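Local coordinates for protein mevalonate kinase (PDB 2X7I) that probably phosphorylates mevalonate at the expense of ATP, an early step of the mevalonate route to isoprenoids, at residues K14-A22 / K266-L277; V23-P33 / T150-K161. All coordinates share one frame; numbering follows the deposited sequence.

Contact 1 (K14-A22 / K266-L277)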
loop_
_atom_site.group_PDB
_atom_site.type_symbol
_atom_site.label_atom_id
_atom_site.label_comp_id
_atom_site.label_asym_id
_atom_site.label_seq_id
_atom_site.Cartn_x
_atom_site.Cartn_y
_atom_site.Cartn_z
ATOM N N LYS A 14 -0.874 -0.004 2.215
ATOM C CA LYS A 14 -1.055 -1.454 2.340
ATOM C C LYS A 14 -0.264 -2.207 1.270
ATOM O O LYS A 14 0.064 -1.649 0.225
ATOM C CB LYS A 14 -2.543 -1.809 2.295
ATOM C CG LYS A 14 -3.047 -2.458 1.032
ATOM C CD LYS A 14 -2.998 -1.560 -0.197
ATOM C CE LYS A 14 -2.888 -2.424 -1.448
ATOM N NZ LYS A 14 -3.033 -1.683 -2.717
ATOM N N ILE A 15 0.040 -3.471 1.538
ATOM C CA ILE A 15 0.680 -4.332 0.541
ATOM C C ILE A 15 -0.133 -5.595 0.342
ATOM O O ILE A 15 -0.614 -6.189 1.299
ATOM C CB ILE A 15 2.132 -4.713 0.934
ATOM C CG1 ILE A 15 2.954 -3.447 1.195
ATOM C CG2 ILE A 15 2.778 -5.575 -0.163
ATOM C CD1 ILE A 15 4.400 -3.521 0.744
ATOM N N ILE A 16 -0.311 -5.977 -0.920
ATOM C CA ILE A 16 -0.839 -7.284 -1.262
ATOM C C ILE A 16 0.377 -8.192 -1.282
ATOM O O ILE A 16 1.170 -8.154 -2.222
ATOM C CB ILE A 16 -1.536 -7.292 -2.646
ATOM C CG1 ILE A 16 -2.675 -6.261 -2.717
ATOM C CG2 ILE A 16 -2.077 -8.674 -2.954
ATOM C CD1 ILE A 16 -3.769 -6.454 -1.675
ATOM N N LEU A 17 0.555 -8.970 -0.217
ATOM C CA LEU A 17 1.685 -9.889 -0.123
ATOM C C LEU A 17 1.637 -10.921 -1.242
ATOM O O LEU A 17 2.648 -11.195 -1.889
ATOM C CB LEU A 17 1.673 -10.609 1.218
ATOM C CG LEU A 17 2.089 -9.804 2.452
ATOM C CD1 LEU A 17 2.110 -10.746 3.646
ATOM C CD2 LEU A 17 3.441 -9.141 2.279
ATOM N N ILE A 18 0.450 -11.491 -1.446
ATOM C CA ILE A 18 0.201 -12.472 -2.498
ATOM C C ILE A 18 -1.186 -12.180 -3.023
ATOM O O ILE A 18 -2.107 -11.931 -2.239
ATOM C CB ILE A 18 0.198 -13.911 -1.970
ATOM C CG1 ILE A 18 1.410 -14.190 -1.098
ATOM C CG2 ILE A 18 0.166 -14.917 -3.113
ATOM C CD1 ILE A 18 1.150 -15.279 -0.064
ATOM N N GLY A 19 -1.334 -12.216 -4.342
ATOM C CA GLY A 19 -2.605 -11.918 -4.987
ATOM C C GLY A 19 -2.435 -10.862 -6.053
ATOM O O GLY A 19 -1.404 -10.191 -6.111
ATOM N N GLU A 20 -3.449 -10.717 -6.899
ATOM C CA GLU A 20 -3.392 -9.779 -8.008
ATOM C C GLU A 20 -3.572 -8.328 -7.584
ATOM O O GLU A 20 -4.022 -8.023 -6.488
ATOM C CB GLU A 20 -4.403 -10.155 -9.114
ATOM C CG GLU A 20 -5.884 -9.994 -8.764
ATOM C CD GLU A 20 -6.797 -10.833 -9.674
ATOM O OE1 GLU A 20 -7.049 -10.418 -10.832
ATOM O OE2 GLU A 20 -7.241 -11.917 -9.226
ATOM N N HIS A 21 -3.174 -7.444 -8.489
ATOM C CA HIS A 21 -3.353 -6.014 -8.339
ATOM C C HIS A 21 -4.840 -5.643 -8.322
ATOM O O HIS A 21 -5.635 -6.214 -9.052
ATOM C CB HIS A 21 -2.636 -5.311 -9.507
ATOM C CG HIS A 21 -2.895 -3.843 -9.586
ATOM N ND1 HIS A 21 -3.779 -3.293 -10.490
ATOM C CD2 HIS A 21 -2.373 -2.803 -8.892
ATOM C CE1 HIS A 21 -3.802 -1.979 -10.342
ATOM N NE2 HIS A 21 -2.956 -1.655 -9.382
ATOM N N ALA A 22 -5.201 -4.673 -7.484
ATOM C CA ALA A 22 -6.574 -4.152 -7.417
ATOM C C ALA A 22 -7.586 -5.286 -7.253
ATOM O O ALA A 22 -8.632 -5.323 -7.905
ATOM C CB ALA A 22 -6.890 -3.315 -8.660
ATOM N N LYS A 266 9.646 -11.918 -4.195
ATOM C CA LYS A 266 8.567 -11.985 -5.186
ATOM C C LYS A 266 8.109 -10.598 -5.600
ATOM O O LYS A 266 8.420 -9.605 -4.953
ATOM C CB LYS A 266 7.363 -12.777 -4.660
ATOM C CG LYS A 266 6.494 -12.055 -3.608
ATOM C CD LYS A 266 5.301 -12.902 -3.179
ATOM C CE LYS A 266 4.193 -12.977 -4.241
ATOM N NZ LYS A 266 3.461 -11.692 -4.425
ATOM N N LEU A 267 7.368 -10.543 -6.694
ATOM C CA LEU A 267 6.741 -9.317 -7.156
ATOM C C LEU A 267 5.313 -9.282 -6.639
ATOM O O LEU A 267 4.689 -10.322 -6.433
ATOM C CB LEU A 267 6.737 -9.276 -8.680
ATOM C CG LEU A 267 8.099 -9.357 -9.374
ATOM C CD1 LEU A 267 7.925 -9.382 -10.892
ATOM C CD2 LEU A 267 8.999 -8.201 -8.954
ATOM N N THR A 268 4.788 -8.084 -6.429
ATOM C CA THR A 268 3.392 -7.937 -6.038
ATOM C C THR A 268 2.493 -8.039 -7.254
ATOM O O THR A 268 2.961 -7.968 -8.390
ATOM C CB THR A 268 3.141 -6.588 -5.341
ATOM O OG1 THR A 268 3.466 -5.509 -6.232
ATOM C CG2 THR A 268 3.973 -6.493 -4.080
ATOM N N GLY A 269 1.199 -8.225 -7.016
ATOM C CA GLY A 269 0.192 -8.105 -8.078
ATOM C C GLY A 269 0.233 -9.202 -9.117
ATOM O O GLY A 269 -0.021 -8.964 -10.298
ATOM N N ALA A 270 0.554 -10.415 -8.672
ATOM C CA ALA A 270 0.613 -11.584 -9.544
ATOM C C ALA A 270 1.575 -11.363 -10.709
ATOM O O ALA A 270 1.283 -11.740 -11.835
ATOM C CB ALA A 270 -0.790 -11.948 -10.050
ATOM N N GLY A 271 2.717 -10.732 -10.439
ATOM C CA GLY A 271 3.694 -10.432 -11.500
ATOM C C GLY A 271 3.631 -9.039 -12.115
ATOM O O GLY A 271 4.427 -8.723 -12.991
ATOM N N ARG A 272 2.691 -8.201 -11.672
ATOM C CA ARG A 272 2.650 -6.795 -12.108
ATOM C C ARG A 272 3.915 -6.043 -11.660
ATOM O O ARG A 272 4.478 -5.262 -12.421
ATOM C CB ARG A 272 1.384 -6.088 -11.597
ATOM C CG ARG A 272 1.273 -4.611 -12.002
ATOM C CD ARG A 272 -0.064 -4.029 -11.612
ATOM N NE ARG A 272 -0.175 -2.604 -11.940
ATOM C CZ ARG A 272 0.305 -1.604 -11.203
ATOM N NH1 ARG A 272 0.951 -1.827 -10.066
ATOM N NH2 ARG A 272 0.137 -0.358 -11.608
ATOM N N GLY A 273 4.338 -6.271 -10.421
ATOM C CA GLY A 273 5.614 -5.764 -9.933
ATOM C C GLY A 273 5.583 -4.321 -9.477
ATOM O O GLY A 273 6.580 -3.595 -9.630
ATOM N N GLY A 274 4.446 -3.905 -8.911
ATOM C CA GLY A 274 4.346 -2.613 -8.248
ATOM C C GLY A 274 5.440 -2.464 -7.204
ATOM O O GLY A 274 6.115 -1.433 -7.127
ATOM N N SER A 275 5.613 -3.505 -6.399
ATOM C CA SER A 275 6.747 -3.597 -5.487
ATOM C C SER A 275 7.488 -4.905 -5.721
ATOM O O SER A 275 6.919 -5.877 -6.248
ATOM C CB SER A 275 6.279 -3.532 -4.030
ATOM O OG SER A 275 5.624 -2.304 -3.761
ATOM N N MET A 276 8.764 -4.912 -5.348
ATOM C CA MET A 276 9.488 -6.160 -5.117
ATOM C C MET A 276 9.534 -6.301 -3.613
ATOM O O MET A 276 9.836 -5.330 -2.915
ATOM C CB MET A 276 10.903 -6.118 -5.695
ATOM C CG MET A 276 11.598 -7.476 -5.703
ATOM S SD MET A 276 13.186 -7.501 -6.576
ATOM C CE MET A 276 14.266 -7.094 -5.234
ATOM N N LEU A 277 9.202 -7.487 -3.117
ATOM C CA LEU A 277 9.203 -7.771 -1.688
ATOM C C LEU A 277 10.306 -8.791 -1.375
ATOM O O LEU A 277 10.301 -9.891 -1.932
ATOM C CB LEU A 277 7.837 -8.321 -1.257
ATOM C CG LEU A 277 6.594 -7.582 -1.777
ATOM C CD1 LEU A 277 5.316 -8.325 -1.434
ATOM C CD2 LEU A 277 6.542 -6.169 -1.238
HETATM O O HOH W 1 0.932 -9.568 -4.593
HETATM O O HOH W 2 1.137 -12.726 -6.356
HETATM O O HOH W 3 -2.392 -8.324 -11.357
#

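Contact 2 (V23-P33 / T150-K161)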
loop_
_atom_site.group_PDB
_atom_site.type_symbol
_atom_site.label_atom_id
_atom_site.label_comp_id
_atom_site.label_asym_id
_atom_site.label_seq_id
_atom_site.Cartn_x
_atom_site.Cartn_y
_atom_site.Cartn_z
ATOM N N VAL A 23 -7.253 -6.211 -6.367
ATOM C CA VAL A 23 -8.048 -7.411 -6.178
ATOM C C VAL A 23 -9.458 -7.053 -5.734
ATOM O O VAL A 23 -9.676 -6.038 -5.079
ATOM C CB VAL A 23 -7.408 -8.350 -5.164
ATOM C CG1 VAL A 23 -7.309 -7.682 -3.788
ATOM C CG2 VAL A 23 -8.189 -9.637 -5.093
ATOM N N THR A 24 -10.413 -7.881 -6.136
ATOM C CA THR A 24 -11.806 -7.683 -5.786
ATOM C C THR A 24 -12.280 -8.924 -5.060
ATOM O O THR A 24 -11.690 -10.013 -5.211
ATOM C CB THR A 24 -12.656 -7.443 -7.041
ATOM O OG1 THR A 24 -13.884 -6.804 -6.664
ATOM C CG2 THR A 24 -12.948 -8.750 -7.759
ATOM N N PHE A 25 -13.332 -8.777 -4.264
ATOM C CA PHE A 25 -13.892 -9.925 -3.574
ATOM C C PHE A 25 -14.198 -11.037 -4.566
ATOM O O PHE A 25 -14.727 -10.798 -5.652
ATOM C CB PHE A 25 -15.163 -9.565 -2.816
ATOM C CG PHE A 25 -15.872 -10.754 -2.257
ATOM C CD1 PHE A 25 -15.356 -11.421 -1.165
ATOM C CD2 PHE A 25 -17.037 -11.230 -2.846
ATOM C CE1 PHE A 25 -15.994 -12.534 -0.656
ATOM C CE2 PHE A 25 -17.687 -12.333 -2.339
ATOM C CZ PHE A 25 -17.166 -12.989 -1.244
ATOM N N GLY A 26 -13.874 -12.262 -4.163
ATOM C CA GLY A 26 -14.033 -13.423 -5.029
ATOM C C GLY A 26 -12.715 -13.921 -5.576
ATOM O O GLY A 26 -12.627 -15.053 -5.996
ATOM N N GLU A 27 -11.693 -13.076 -5.558
ATOM C CA GLU A 27 -10.363 -13.411 -6.052
ATOM C C GLU A 27 -9.416 -13.564 -4.845
ATOM O O GLU A 27 -9.542 -12.815 -3.875
ATOM C CB GLU A 27 -9.865 -12.292 -6.969
ATOM C CG GLU A 27 -10.791 -11.993 -8.167
ATOM C CD GLU A 27 -10.419 -10.726 -8.938
ATOM O OE1 GLU A 27 -9.824 -9.805 -8.357
ATOM O OE2 GLU A 27 -10.749 -10.633 -10.129
ATOM N N PRO A 28 -8.462 -14.512 -4.899
ATOM C CA PRO A 28 -7.576 -14.709 -3.741
ATOM C C PRO A 28 -6.520 -13.615 -3.522
ATOM O O PRO A 28 -5.901 -13.135 -4.473
ATOM C CB PRO A 28 -6.884 -16.047 -4.042
ATOM C CG PRO A 28 -7.592 -16.617 -5.192
ATOM C CD PRO A 28 -8.167 -15.484 -5.960
ATOM N N ALA A 29 -6.325 -13.245 -2.260
ATOM C CA ALA A 29 -5.342 -12.245 -1.890
ATOM C C ALA A 29 -5.064 -12.240 -0.378
ATOM O O ALA A 29 -5.921 -12.605 0.427
ATOM C CB ALA A 29 -5.811 -10.856 -2.341
ATOM N N ILE A 30 -3.857 -11.817 -0.011
ATOM C CA ILE A 30 -3.551 -11.462 1.362
ATOM C C ILE A 30 -2.965 -10.050 1.415
ATOM O O ILE A 30 -1.854 -9.809 0.946
ATOM C CB ILE A 30 -2.580 -12.463 2.009
ATOM C CG1 ILE A 30 -3.258 -13.834 2.121
ATOM C CG2 ILE A 30 -2.120 -11.940 3.375
ATOM C CD1 ILE A 30 -2.894 -14.620 3.352
ATOM N N ALA A 31 -3.732 -9.127 1.991
ATOM C CA ALA A 31 -3.301 -7.747 2.162
ATOM C C ALA A 31 -2.934 -7.520 3.627
ATOM O O ALA A 31 -3.552 -8.105 4.520
ATOM C CB ALA A 31 -4.399 -6.812 1.750
ATOM N N VAL A 32 -1.926 -6.686 3.868
ATOM C CA VAL A 32 -1.529 -6.310 5.224
ATOM C C VAL A 32 -1.220 -4.822 5.256
ATOM O O VAL A 32 -0.863 -4.251 4.219
ATOM C CB VAL A 32 -0.260 -7.080 5.716
ATOM C CG1 VAL A 32 -0.517 -8.565 5.748
ATOM C CG2 VAL A 32 0.955 -6.748 4.846
ATOM N N PRO A 33 -1.326 -4.195 6.440
ATOM C CA PRO A 33 -0.950 -2.793 6.572
ATOM C C PRO A 33 0.507 -2.570 6.191
ATOM O O PRO A 33 1.343 -3.411 6.484
ATOM C CB PRO A 33 -1.151 -2.505 8.068
ATOM C CG PRO A 33 -2.020 -3.567 8.572
ATOM C CD PRO A 33 -1.767 -4.766 7.727
ATOM N N THR A 150 -8.152 -3.165 5.235
ATOM C CA THR A 150 -6.836 -3.503 5.791
ATOM C C THR A 150 -6.241 -2.299 6.514
ATOM O O THR A 150 -5.772 -2.419 7.640
ATOM C CB THR A 150 -5.859 -3.974 4.693
ATOM O OG1 THR A 150 -6.434 -5.078 3.978
ATOM C CG2 THR A 150 -4.528 -4.387 5.295
ATOM N N ILE A 151 -6.285 -1.141 5.867
ATOM C CA ILE A 151 -5.754 0.095 6.434
ATOM C C ILE A 151 -6.479 0.530 7.718
ATOM O O ILE A 151 -5.837 0.755 8.738
ATOM C CB ILE A 151 -5.790 1.247 5.401
ATOM C CG1 ILE A 151 -4.749 1.007 4.306
ATOM C CG2 ILE A 151 -5.488 2.586 6.058
ATOM C CD1 ILE A 151 -4.905 1.945 3.144
ATOM N N VAL A 152 -7.803 0.631 7.666
ATOM C CA VAL A 152 -8.598 1.086 8.808
ATOM C C VAL A 152 -8.498 0.149 10.012
ATOM O O VAL A 152 -8.200 0.592 11.124
ATOM C CB VAL A 152 -10.073 1.281 8.425
ATOM C CG1 VAL A 152 -10.917 1.540 9.657
ATOM C CG2 VAL A 152 -10.194 2.434 7.458
ATOM N N SER A 153 -8.724 -1.141 9.782
ATOM C CA SER A 153 -8.618 -2.155 10.842
ATOM C C SER A 153 -7.201 -2.323 11.394
ATOM O O SER A 153 -7.025 -2.729 12.530
ATOM C CB SER A 153 -9.106 -3.512 10.334
ATOM O OG SER A 153 -8.237 -4.035 9.324
ATOM N N GLY A 154 -6.188 -2.033 10.585
ATOM C CA GLY A 154 -4.801 -2.315 10.966
ATOM C C GLY A 154 -4.509 -3.811 11.063
ATOM O O GLY A 154 -3.570 -4.232 11.754
ATOM N N LYS A 155 -5.316 -4.613 10.373
ATOM C CA LYS A 155 -5.187 -6.067 10.404
ATOM C C LYS A 155 -5.088 -6.643 8.987
ATOM O O LYS A 155 -5.525 -5.995 8.019
ATOM C CB LYS A 155 -6.383 -6.657 11.131
ATOM C CG LYS A 155 -6.404 -6.339 12.621
ATOM C CD LYS A 155 -7.814 -6.458 13.192
ATOM C CE LYS A 155 -7.816 -6.353 14.715
ATOM N NZ LYS A 155 -6.987 -5.202 15.180
ATOM N N PRO A 156 -4.510 -7.857 8.850
ATOM C CA PRO A 156 -4.494 -8.478 7.535
ATOM C C PRO A 156 -5.902 -8.851 7.088
ATOM O O PRO A 156 -6.736 -9.177 7.922
ATOM C CB PRO A 156 -3.636 -9.743 7.737
ATOM C CG PRO A 156 -2.965 -9.592 9.023
ATOM C CD PRO A 156 -3.847 -8.708 9.851
ATOM N N VAL A 157 -6.155 -8.775 5.787
ATOM C CA VAL A 157 -7.414 -9.203 5.191
ATOM C C VAL A 157 -7.115 -10.308 4.179
ATOM O O VAL A 157 -6.229 -10.164 3.344
ATOM C CB VAL A 157 -8.123 -8.045 4.469
ATOM C CG1 VAL A 157 -9.341 -8.562 3.690
ATOM C CG2 VAL A 157 -8.521 -6.954 5.461
ATOM N N TRP A 158 -7.864 -11.400 4.272
ATOM C CA TRP A 158 -7.633 -12.598 3.489
ATOM C C TRP A 158 -8.869 -12.848 2.634
ATOM O O TRP A 158 -9.967 -12.978 3.181
ATOM C CB TRP A 158 -7.372 -13.777 4.443
ATOM C CG TRP A 158 -7.474 -15.146 3.823
ATOM C CD1 TRP A 158 -6.989 -15.534 2.607
ATOM C CD2 TRP A 158 -8.084 -16.310 4.403
ATOM N NE1 TRP A 158 -7.276 -16.865 2.385
ATOM C CE2 TRP A 158 -7.949 -17.362 3.470
ATOM C CE3 TRP A 158 -8.744 -16.560 5.612
ATOM C CZ2 TRP A 158 -8.438 -18.656 3.718
ATOM C CZ3 TRP A 158 -9.237 -17.845 5.856
ATOM C CH2 TRP A 158 -9.077 -18.877 4.913
ATOM N N PHE A 159 -8.691 -12.881 1.305
ATOM C CA PHE A 159 -9.744 -13.280 0.354
ATOM C C PHE A 159 -9.476 -14.700 -0.137
ATOM O O PHE A 159 -8.339 -15.026 -0.462
ATOM C CB PHE A 159 -9.739 -12.360 -0.881
ATOM C CG PHE A 159 -10.376 -10.984 -0.679
ATOM C CD1 PHE A 159 -10.696 -10.488 0.586
ATOM C CD2 PHE A 159 -10.621 -10.178 -1.787
ATOM C CE1 PHE A 159 -11.263 -9.219 0.728
ATOM C CE2 PHE A 159 -11.176 -8.914 -1.652
ATOM C CZ PHE A 159 -11.501 -8.429 -0.392
ATOM N N GLN A 160 -10.517 -15.531 -0.228
ATOM C CA GLN A 160 -10.405 -16.877 -0.816
ATOM C C GLN A 160 -11.755 -17.375 -1.317
ATOM O O GLN A 160 -12.724 -17.379 -0.552
ATOM C CB GLN A 160 -9.920 -17.885 0.226
ATOM C CG GLN A 160 -9.364 -19.180 -0.358
ATOM C CD GLN A 160 -7.922 -19.037 -0.818
ATOM O OE1 GLN A 160 -7.103 -18.419 -0.139
ATOM N NE2 GLN A 160 -7.607 -19.604 -1.977
ATOM N N LYS A 161 -11.815 -17.854 -2.563
ATOM C CA LYS A 161 -13.030 -18.490 -3.095
ATOM C C LYS A 161 -14.231 -17.554 -2.918
ATOM O O LYS A 161 -14.220 -16.469 -3.467
ATOM C CB LYS A 161 -13.272 -19.862 -2.435
ATOM C CG LYS A 161 -12.378 -20.997 -2.939
ATOM C CD LYS A 161 -12.840 -22.341 -2.357
ATOM C CE LYS A 161 -12.398 -23.537 -3.200
ATOM N NZ LYS A 161 -13.224 -24.756 -2.924
#

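Contact 1 (K14-A22 / K266-L277)
His21 and Arg272 meet face on: the guanidinium lies flat on the imidazole, the two centres 3.9 Å apart and the planes within 15° of parallel. Arg272 sends CG anti to the backbone N (chi1 180°) and stays extended as far as NE, which carries CD over the same ring face, 3.5 Å from His21 CG, in a CH-pi contact. A flat cationic head suits this place because it can stack through its face while its N-H groups point outward in its own plane; NH2 uses one on Ser98 O, which helps fix the rotation of the group. Next to the stack the backbones come close, with Gly269 CA 3.3 Å from Gly19 O. Glycine suits position 269, where phi is positive and His21 CB and Arg272 CB leave little room beside CA. A water accepts from Gly269 N and donates to both Ile16 O and Gly19 O, filling the join.

Leu277 secures the other end. Its branched tip spreads over two partners, CD2 touching Ile15 CD1 at 3.9 Å and CD1 touching Leu17 CD2 at 4.2 Å, a largely apolar meeting that suits this buried position. Beside it the Lys266 chain bends at chi3 and chi4, bringing NZ to Leu17 O at 2.7 Å and to Leu267 O as well, so two carbonyls and a water grip a buried ammonium group. Loop 268-274 has the glycine-rich sequence of the C-terminal GHMP kinase motif, and it packs on segment 14-22 from the N-terminal part of the chain. Around the join, Phe233 of helix 226-243 packs on Lys266 and Leu277, helix 203-222 covers Ile18, and Val178 of strand 175-180 lies against Ile15.

Contact 2 (V23-P33 / T150-K161)
Ala29 and Ala31 pair with Phe159 and Val157 in an antiparallel beta ladder, where strands 29-33 and 157-160 are neighbours within the mixed sheet of the N-terminal part of this GHMP kinase. Four backbone bonds hold it, among them Phe159 N to Ala29 O at 2.9 Å, and Ile30 faces Trp158 in the non-hydrogen-bonded pair between.

Phe159 has by far the most surface covered. Its CB sits close to Glu27 O, at 3.0 Å. CG anti to the carbonyl carbon (chi1 -77°) then turns the ring toward the loop 23-27, and the same oxygen lies at the ring edge, in its plane, 3.5 Å from CD2. CD2 also meets Val23 CG2 at 4.1 Å, and farther out CE2 comes within 3.4 Å of Phe25 N. A large flat ring suits a site bordered by main chain, where the type II turn from Thr24 to Glu27 wraps it; Gly26 fits the turn because its phi of 105° is strained for other residues. Ile146 of helix 145-153 also touches the Phe159 side chain.

At the far end, Thr150 CG2, in the last turn of helix 145-153, packs 3.4 Å from Pro33 N; Gly154 is the first residue beyond the helix. On the sheet face carrying Ile30, Trp158 NE1 donates at 3.0 Å to a lone pair of Gln160 OE1 in the amide plane, with OE1 close to the plane of the indole.

Overall arrangement
Contacts 1 and 2 lie side by side, their centres about 13 Å apart, and contact 2 is nested in the chain loop that contact 1 closes. Segment 14-22 continues directly into 23-33, and the chain turns back so that the two segments also pair: Leu17 N lies 2.8 Å from Ile30 O and Ile18 O 2.8 Å from Ile30 N, both probable hydrogen bonds, while Ile16 CD1 packs on Ala31 CB. Segment 14-22 is thus flanked by the glycine-rich loop of contact 1 and by the strand of contact 2. A bound citrate, probably from the crystallisation liquor, lies about 3 Å from the His21 side chain, consistent with a substrate pocket beside contact 1.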